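Local coordinates for protein probable tagatose 6-phosphate kinase (Sinorhizobium meliloti, PDB 3TXV) that probably phosphorylates tagatose 6-phosphate in carbohydrate metabolism and is related to the GatZ/KbaZ subunits of tagatose-bisphosphate aldolase, at residues 32-37 with 76-81; 38-43 with 414-419; 265-270 with 420-425. One frame throughout, in Å; residues are numbered along the deposited sequence.

Interaction 1 of 3, residues 32-37 with 76-81; sequences LVIEAA and GAIADR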
loop_
_atom_site.group_PDB
_atom_site.type_symbol
_atom_site.label_atom_id
_atom_site.label_comp_id
_atom_site.label_asym_id
_atom_site.label_seq_id
_atom_site.Cartn_x
_atom_site.Cartn_y
_atom_site.Cartn_z
ATOM N N LEU A 32 -8.179 -10.063 2.555
ATOM C CA LEU A 32 -7.533 -10.699 3.687
ATOM C C LEU A 32 -6.462 -9.845 4.326
ATOM O O LEU A 32 -6.279 -9.919 5.534
ATOM C CB LEU A 32 -6.960 -12.045 3.327
ATOM C CG LEU A 32 -8.007 -13.121 3.107
ATOM C CD1 LEU A 32 -7.400 -14.250 2.262
ATOM C CD2 LEU A 32 -8.548 -13.656 4.437
ATOM N N VAL A 33 -5.744 -9.039 3.547
ATOM C CA VAL A 33 -4.798 -8.108 4.162
ATOM C C VAL A 33 -5.572 -7.049 4.980
ATOM O O VAL A 33 -5.193 -6.717 6.093
ATOM C CB VAL A 33 -3.822 -7.430 3.143
ATOM C CG1 VAL A 33 -2.929 -6.372 3.845
ATOM C CG2 VAL A 33 -2.968 -8.450 2.450
ATOM N N ILE A 34 -6.673 -6.545 4.455
ATOM C CA ILE A 34 -7.413 -5.571 5.222
ATOM C C ILE A 34 -7.899 -6.185 6.561
ATOM O O ILE A 34 -7.608 -5.631 7.641
ATOM C CB ILE A 34 -8.552 -4.944 4.390
ATOM C CG1 ILE A 34 -7.961 -3.968 3.373
ATOM C CG2 ILE A 34 -9.528 -4.188 5.285
ATOM C CD1 ILE A 34 -8.657 -4.013 2.042
ATOM N N GLU A 35 -8.605 -7.327 6.476
ATOM C CA GLU A 35 -9.067 -8.100 7.633
ATOM C C GLU A 35 -7.934 -8.278 8.617
ATOM O O GLU A 35 -8.102 -8.052 9.809
ATOM C CB GLU A 35 -9.580 -9.457 7.163
ATOM C CG GLU A 35 -10.081 -10.469 8.246
ATOM C CD GLU A 35 -10.892 -11.616 7.604
ATOM O OE1 GLU A 35 -11.157 -11.561 6.367
ATOM O OE2 GLU A 35 -11.291 -12.560 8.314
ATOM N N ALA A 36 -6.770 -8.656 8.106
ATOM C CA ALA A 36 -5.597 -8.879 8.940
ATOM C C ALA A 36 -5.045 -7.596 9.558
ATOM O O ALA A 36 -4.618 -7.575 10.712
ATOM C CB ALA A 36 -4.534 -9.577 8.138
ATOM N N ALA A 37 -5.057 -6.526 8.785
ATOM C CA ALA A 37 -4.654 -5.229 9.295
ATOM C C ALA A 37 -5.583 -4.811 10.383
ATOM O O ALA A 37 -5.146 -4.358 11.420
ATOM C CB ALA A 37 -4.619 -4.180 8.195
ATOM N N GLY A 76 -15.863 -1.426 4.750
ATOM C CA GLY A 76 -16.841 -1.575 5.817
ATOM C C GLY A 76 -17.417 -2.991 5.993
ATOM O O GLY A 76 -17.743 -3.423 7.114
ATOM N N ALA A 77 -17.536 -3.710 4.881
ATOM C CA ALA A 77 -18.098 -5.049 4.880
ATOM C C ALA A 77 -17.237 -6.024 5.710
ATOM O O ALA A 77 -17.749 -6.842 6.504
ATOM C CB ALA A 77 -18.246 -5.530 3.450
ATOM N N ILE A 78 -15.929 -5.902 5.502
ATOM C CA ILE A 78 -14.879 -6.631 6.203
ATOM C C ILE A 78 -14.982 -6.354 7.715
ATOM O O ILE A 78 -14.985 -7.280 8.533
ATOM C CB ILE A 78 -13.498 -6.194 5.620
ATOM C CG1 ILE A 78 -13.401 -6.610 4.168
ATOM C CG2 ILE A 78 -12.342 -6.781 6.357
ATOM C CD1 ILE A 78 -12.217 -6.030 3.486
ATOM N N ALA A 79 -15.093 -5.074 8.064
ATOM C CA ALA A 79 -15.129 -4.632 9.446
ATOM C C ALA A 79 -16.238 -5.343 10.169
ATOM O O ALA A 79 -16.067 -5.836 11.280
ATOM C CB ALA A 79 -15.352 -3.137 9.507
ATOM N N ASP A 80 -17.390 -5.386 9.522
ATOM C CA ASP A 80 -18.546 -6.028 10.115
ATOM C C ASP A 80 -18.253 -7.511 10.326
ATOM O O ASP A 80 -18.297 -7.976 11.467
ATOM C CB ASP A 80 -19.790 -5.866 9.235
ATOM C CG ASP A 80 -20.184 -4.432 9.034
ATOM O OD1 ASP A 80 -19.687 -3.523 9.768
ATOM O OD2 ASP A 80 -21.010 -4.241 8.118
ATOM N N ARG A 81 -17.948 -8.237 9.246
ATOM C CA ARG A 81 -17.678 -9.671 9.338
ATOM C C ARG A 81 -16.913 -10.059 10.630
ATOM O O ARG A 81 -17.069 -11.181 11.133
ATOM C CB ARG A 81 -16.920 -10.171 8.087
ATOM C CG ARG A 81 -17.745 -10.445 6.823
#
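Of the touching residues I34, E35 and I78, E35 alone carries a flat group, and neither the faces nor the edge of its carboxylate receive anything from 76-81. That group is turned to another helix, where OE2 forms a salt bridge with K408. E35 meets I78 through the aliphatic base of its side chain and its backbone instead: CG2 of I78 lies 3.8 Å from E35 CA and 3.9 Å from E35 CB. Because CG of E35 stands anti to the backbone N (chi1 178°) and the chain is extended beyond it, the charge is carried clear of this apolar contact. The other branch of I78 reaches I34, with CD1 3.7 Å from I34 CG2, and the two isoleucine side chains cross at about a right angle. Here is a small example of neighbouring outer helices in a (beta/alpha)8 barrel: helix 31-43 links strands 23-26 and 48-53, helix 68-81 links 48-53 and 89-96, and a single branched side chain spans the groove between them. With an alanine in place of I78, a gap would probably open beside I34 and the E35 backbone, since both branches that bridge the helices would be gone. The closest CA atoms, those of E35 and I78, are 6.2 Å apart. The side chain of E35 also touches I82, just beyond helix 68-81.

Interaction 2 of 3, residues 38-43 with 414-419; sequences MLRAHR and AVDAVL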
loop_
_atom_site.group_PDB
_atom_site.type_symbol
_atom_site.label_atom_id
_atom_site.label_comp_id
_atom_site.label_asym_id
_atom_site.label_seq_id
_atom_site.Cartn_x
_atom_site.Cartn_y
_atom_site.Cartn_z
HETATM N N MSE A 38 -6.871 -4.952 10.159
HETATM C CA MSE A 38 -7.798 -4.588 11.208
HETATM C C MSE A 38 -7.521 -5.403 12.489
HETATM O O MSE A 38 -7.245 -4.825 13.525
HETATM C CB MSE A 38 -9.243 -4.706 10.726
HETATM C CG MSE A 38 -9.720 -3.552 9.851
HETATM SE SE MSE A 38 -11.174 -4.280 8.866
HETATM C CE MSE A 38 -12.156 -2.738 8.254
ATOM N N LEU A 39 -7.520 -6.736 12.398
ATOM C CA LEU A 39 -7.289 -7.607 13.557
ATOM C C LEU A 39 -6.088 -7.214 14.406
ATOM O O LEU A 39 -6.136 -7.304 15.635
ATOM C CB LEU A 39 -7.201 -9.085 13.151
ATOM C CG LEU A 39 -8.520 -9.767 12.712
ATOM C CD1 LEU A 39 -8.325 -11.214 12.294
ATOM C CD2 LEU A 39 -9.628 -9.689 13.777
ATOM N N ARG A 40 -5.010 -6.771 13.778
ATOM C CA ARG A 40 -3.849 -6.367 14.548
ATOM C C ARG A 40 -4.114 -5.043 15.261
ATOM O O ARG A 40 -3.865 -4.922 16.475
ATOM C CB ARG A 40 -2.605 -6.317 13.664
ATOM C CG ARG A 40 -1.474 -5.456 14.194
ATOM C CD ARG A 40 -0.875 -5.983 15.450
ATOM N NE ARG A 40 -0.634 -7.412 15.329
ATOM C CZ ARG A 40 0.192 -8.105 16.104
ATOM N NH1 ARG A 40 0.876 -7.497 17.060
ATOM N NH2 ARG A 40 0.342 -9.406 15.912
ATOM N N ALA A 41 -4.624 -4.052 14.528
ATOM C CA ALA A 41 -5.035 -2.800 15.149
ATOM C C ALA A 41 -5.916 -3.060 16.384
ATOM O O ALA A 41 -5.642 -2.531 17.461
ATOM C CB ALA A 41 -5.745 -1.926 14.161
ATOM N N HIS A 42 -6.835 -3.984 16.300
ATOM C CA HIS A 42 -7.691 -4.259 17.407
ATOM C C HIS A 42 -6.863 -4.666 18.591
ATOM O O HIS A 42 -7.139 -4.300 19.693
ATOM C CB HIS A 42 -8.606 -5.394 17.049
ATOM C CG HIS A 42 -9.933 -5.329 17.724
ATOM N ND1 HIS A 42 -11.002 -6.104 17.340
ATOM C CD2 HIS A 42 -10.367 -4.564 18.746
ATOM C CE1 HIS A 42 -12.037 -5.822 18.102
ATOM N NE2 HIS A 42 -11.675 -4.895 18.965
ATOM N N ARG A 43 -5.808 -5.398 18.357
ATOM C CA ARG A 43 -4.934 -5.823 19.419
ATOM C C ARG A 43 -4.349 -4.594 20.055
ATOM O O ARG A 43 -3.999 -4.618 21.199
ATOM C CB ARG A 43 -3.875 -6.703 18.916
ATOM N N ALA A 414 0.299 -15.298 8.416
ATOM C CA ALA A 414 1.395 -14.827 7.551
ATOM C C ALA A 414 1.371 -13.301 7.462
ATOM O O ALA A 414 2.357 -12.653 7.822
ATOM C CB ALA A 414 1.326 -15.458 6.168
ATOM N N VAL A 415 0.236 -12.728 7.044
ATOM C CA VAL A 415 0.103 -11.269 6.988
ATOM C C VAL A 415 0.536 -10.592 8.317
ATOM O O VAL A 415 1.405 -9.693 8.336
ATOM C CB VAL A 415 -1.329 -10.819 6.552
ATOM C CG1 VAL A 415 -1.306 -9.404 6.085
ATOM C CG2 VAL A 415 -1.832 -11.692 5.427
ATOM N N ASP A 416 -0.065 -11.067 9.415
ATOM C CA ASP A 416 0.133 -10.534 10.767
ATOM C C ASP A 416 1.611 -10.502 11.167
ATOM O O ASP A 416 2.052 -9.593 11.840
ATOM C CB ASP A 416 -0.695 -11.358 11.751
ATOM C CG ASP A 416 -1.005 -10.612 13.032
ATOM O OD1 ASP A 416 -1.806 -9.651 12.990
ATOM O OD2 ASP A 416 -0.479 -10.997 14.091
ATOM N N ALA A 417 2.390 -11.472 10.713
ATOM C CA ALA A 417 3.825 -11.443 11.005
ATOM C C ALA A 417 4.542 -10.186 10.451
ATOM O O ALA A 417 5.413 -9.619 11.109
ATOM C CB ALA A 417 4.504 -12.732 10.560
ATOM N N VAL A 418 4.155 -9.743 9.257
ATOM C CA VAL A 418 4.672 -8.499 8.679
ATOM C C VAL A 418 4.135 -7.341 9.503
ATOM O O VAL A 418 4.904 -6.550 10.042
ATOM C CB VAL A 418 4.242 -8.342 7.209
ATOM C CG1 VAL A 418 4.960 -7.176 6.549
ATOM C CG2 VAL A 418 4.455 -9.657 6.420
ATOM N N LEU A 419 2.813 -7.293 9.640
ATOM C CA LEU A 419 2.121 -6.264 10.426
ATOM C C LEU A 419 2.609 -6.042 11.846
ATOM O O LEU A 419 2.683 -4.911 12.279
ATOM C CB LEU A 419 0.630 -6.549 10.496
ATOM C CG LEU A 419 -0.190 -6.296 9.247
ATOM C CD1 LEU A 419 -1.639 -6.317 9.650
ATOM C CD2 LEU A 419 0.190 -4.977 8.589
#
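Helical segments 38-43 and 414-419 approach most closely at R40 and D416, whose CA atoms are 6.9 Å apart, leaving room for side chains to bridge the space. An arginine fills it by bending. The side chain leaves with CG anti to the backbone N (chi1 159°), then turns at chi2 and chi3, which brings one edge of the guanidinium, NE and NH2, to the carboxylate of D416. The result is a salt bridge through NH2, accompanied by a weak bond from NE. R40 NH2 to D416 OD2 measures 2.6 Å, although the position of that nitrogen is less certain, and R40 NE lies 3.4 Å from D416 OD1. Carboxylate and guanidinium planes are turned 38° from each other, with D416 CG lying in the guanidinium plane. L419 adds an apolar contact, its CD1 reaching 4.1 Å from R40 CB. The contact joins helix 31-43, which follows the first barrel strand, to helix 407-424 near the C-terminus; V418 and L419 of the latter also pack on L292 of helix 290-310, the helix that follows the last barrel strand.

Interaction 3 of 3, residues 265-270 with 420-425; sequences HSTDYQ and QDYFAA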
loop_
_atom_site.group_PDB
_atom_site.type_symbol
_atom_site.label_atom_id
_atom_site.label_comp_id
_atom_site.label_asym_id
_atom_site.label_seq_id
_atom_site.Cartn_x
_atom_site.Cartn_y
_atom_site.Cartn_z
ATOM N N HIS A 265 7.597 5.978 1.652
ATOM C CA HIS A 265 7.067 4.901 0.817
ATOM C C HIS A 265 8.137 3.832 0.652
ATOM O O HIS A 265 9.320 4.122 0.751
ATOM C CB HIS A 265 6.638 5.427 -0.562
ATOM C CG HIS A 265 5.439 6.334 -0.538
ATOM N ND1 HIS A 265 4.688 6.602 -1.670
ATOM C CD2 HIS A 265 4.852 7.022 0.475
ATOM C CE1 HIS A 265 3.700 7.422 -1.350
ATOM N NE2 HIS A 265 3.781 7.699 -0.058
ATOM N N SER A 266 7.709 2.601 0.402
ATOM C CA SER A 266 8.614 1.476 0.123
ATOM C C SER A 266 9.424 1.047 1.342
ATOM O O SER A 266 10.614 0.714 1.240
ATOM C CB SER A 266 9.542 1.753 -1.093
ATOM O OG SER A 266 8.915 2.596 -2.036
ATOM N N THR A 267 8.770 1.035 2.488
ATOM C CA THR A 267 9.369 0.496 3.706
ATOM C C THR A 267 9.245 -1.003 3.672
ATOM O O THR A 267 9.723 -1.671 4.589
ATOM C CB THR A 267 8.602 0.927 4.965
ATOM O OG1 THR A 267 7.217 0.558 4.818
ATOM C CG2 THR A 267 8.746 2.462 5.230
ATOM N N ASP A 268 8.559 -1.521 2.644
ATOM C CA ASP A 268 8.353 -2.954 2.454
ATOM C C ASP A 268 9.627 -3.735 2.611
ATOM O O ASP A 268 10.692 -3.287 2.148
ATOM C CB ASP A 268 7.784 -3.208 1.085
ATOM C CG ASP A 268 6.390 -2.645 0.939
ATOM O OD1 ASP A 268 6.253 -1.406 0.751
ATOM O OD2 ASP A 268 5.430 -3.446 1.019
ATOM N N TYR A 269 9.514 -4.879 3.297
ATOM C CA TYR A 269 10.605 -5.852 3.506
ATOM C C TYR A 269 11.711 -5.330 4.379
ATOM O O TYR A 269 12.754 -5.961 4.455
ATOM C CB TYR A 269 11.226 -6.374 2.176
ATOM C CG TYR A 269 10.217 -6.733 1.126
ATOM C CD1 TYR A 269 9.353 -7.804 1.318
ATOM C CD2 TYR A 269 10.097 -5.988 -0.028
ATOM C CE1 TYR A 269 8.366 -8.135 0.399
ATOM C CE2 TYR A 269 9.112 -6.298 -0.980
ATOM C CZ TYR A 269 8.245 -7.393 -0.750
ATOM O OH TYR A 269 7.288 -7.760 -1.662
ATOM N N GLN A 270 11.540 -4.183 5.016
ATOM C CA GLN A 270 12.642 -3.671 5.848
ATOM C C GLN A 270 12.702 -4.467 7.167
ATOM O O GLN A 270 11.675 -5.001 7.599
ATOM C CB GLN A 270 12.520 -2.154 6.082
ATOM C CG GLN A 270 12.797 -1.301 4.864
ATOM C CD GLN A 270 14.288 -0.985 4.648
ATOM O OE1 GLN A 270 15.034 -0.772 5.584
ATOM N NE2 GLN A 270 14.703 -0.944 3.410
ATOM N N GLN A 420 2.897 -7.117 12.572
ATOM C CA GLN A 420 3.475 -7.014 13.916
ATOM C C GLN A 420 4.641 -6.035 13.920
ATOM O O GLN A 420 4.731 -5.206 14.828
ATOM C CB GLN A 420 3.977 -8.367 14.453
ATOM C CG GLN A 420 3.142 -9.015 15.571
ATOM C CD GLN A 420 3.809 -10.292 16.169
ATOM O OE1 GLN A 420 3.153 -11.337 16.399
ATOM N NE2 GLN A 420 5.121 -10.199 16.416
ATOM N N ASP A 421 5.524 -6.106 12.920
ATOM C CA ASP A 421 6.731 -5.282 12.977
ATOM C C ASP A 421 6.421 -3.802 12.793
ATOM O O ASP A 421 7.123 -2.955 13.323
ATOM C CB ASP A 421 7.799 -5.740 11.970
ATOM C CG ASP A 421 8.271 -7.182 12.208
ATOM O OD1 ASP A 421 8.423 -7.602 13.383
ATOM O OD2 ASP A 421 8.497 -7.889 11.192
ATOM N N TYR A 422 5.363 -3.494 12.052
ATOM C CA TYR A 422 5.010 -2.108 11.804
ATOM C C TYR A 422 4.422 -1.483 13.053
ATOM O O TYR A 422 4.797 -0.371 13.424
ATOM C CB TYR A 422 4.113 -1.954 10.573
ATOM C CG TYR A 422 4.918 -2.098 9.298
ATOM C CD1 TYR A 422 5.129 -3.348 8.722
ATOM C CD2 TYR A 422 5.507 -0.992 8.686
ATOM C CE1 TYR A 422 5.881 -3.498 7.569
ATOM C CE2 TYR A 422 6.279 -1.138 7.519
ATOM C CZ TYR A 422 6.456 -2.397 6.970
ATOM O OH TYR A 422 7.205 -2.574 5.826
ATOM N N PHE A 423 3.550 -2.202 13.739
ATOM C CA PHE A 423 3.016 -1.662 14.961
ATOM C C PHE A 423 4.083 -1.624 16.057
ATOM O O PHE A 423 4.075 -0.746 16.912
ATOM C CB PHE A 423 1.776 -2.426 15.387
ATOM C CG PHE A 423 0.603 -2.178 14.509
ATOM C CD1 PHE A 423 -0.298 -1.165 14.805
ATOM C CD2 PHE A 423 0.403 -2.936 13.353
ATOM C CE1 PHE A 423 -1.402 -0.937 13.968
ATOM C CE2 PHE A 423 -0.681 -2.695 12.512
ATOM C CZ PHE A 423 -1.579 -1.704 12.824
ATOM N N ALA A 424 5.024 -2.553 16.015
ATOM C CA ALA A 424 6.092 -2.538 16.994
ATOM C C ALA A 424 6.897 -1.247 16.886
ATOM O O ALA A 424 7.399 -0.713 17.891
ATOM C CB ALA A 424 7.000 -3.728 16.809
ATOM N N ALA A 425 7.031 -0.741 15.667
ATOM C CA ALA A 425 7.763 0.483 15.482
ATOM C C ALA A 425 6.886 1.682 15.840
ATOM O O ALA A 425 7.362 2.798 15.891
ATOM C CB ALA A 425 8.276 0.556 14.077
#
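The loop at T267 and the helix at Y422 keep their backbones well apart, with closest CA atoms separated by 9.6 Å, and a type II beta turn from T267 to Q270 presents its first carbonyl to the helix. The long side chain of Y422 spans the distance with its hydroxyl end. Y422 CG stands anti to the carbonyl carbon (chi1 -76°), which sends the ring out from the helix to the start of the turn. There Y422 OH has two weak, alternative acceptors within reach, T267 O at 2.9 Å and T267 OG1 at 3.3 Å, and its one proton cannot be assigned to either. T267 O also takes the turn's own bond from Q270 N at 3.1 Å, so the carbonyl that closes the turn is the one the tyrosine meets. T267 OG1 lies at the ring edge, near its plane and 3.3 Å from Y422 CE2. A chi1 of 55° sets OG1 between the backbone N and the carbonyl carbon, and it is further held by a hydrogen bond with K287 O. D268 CA lies 3.6 Å from Y422 OH, while the carboxylate of D268 is directed elsewhere, OD2 accepting from G289 N and G291 N. This buried polar contact lies on the loop between strand 261-264 and helix 272-280. The Y422 ring, reaching in from helix 407-424, also touches V288 at the end of strand 283-288 and L275 of helix 272-280.

In the fold
Two helices thread the three contacts together. Helix 31-43 serves interactions 1 and 2, whose centres are about 11 Å apart, and M38 joins them by packing its SE 3.7 Å from I78 CG2. Helix 407-424 serves interactions 2 and 3, centred about 12 Å apart, where R40 packs on F423. Interactions 1 and 3 do not touch; their centres are about 20 Å apart. The C-terminal helix thus lies between the first barrel helix and the loop after the seventh strand. In barrels of this kind such loops usually border the active site; H265, which heads the loop, could form a metal site with H95 and E178, though this is unconfirmed.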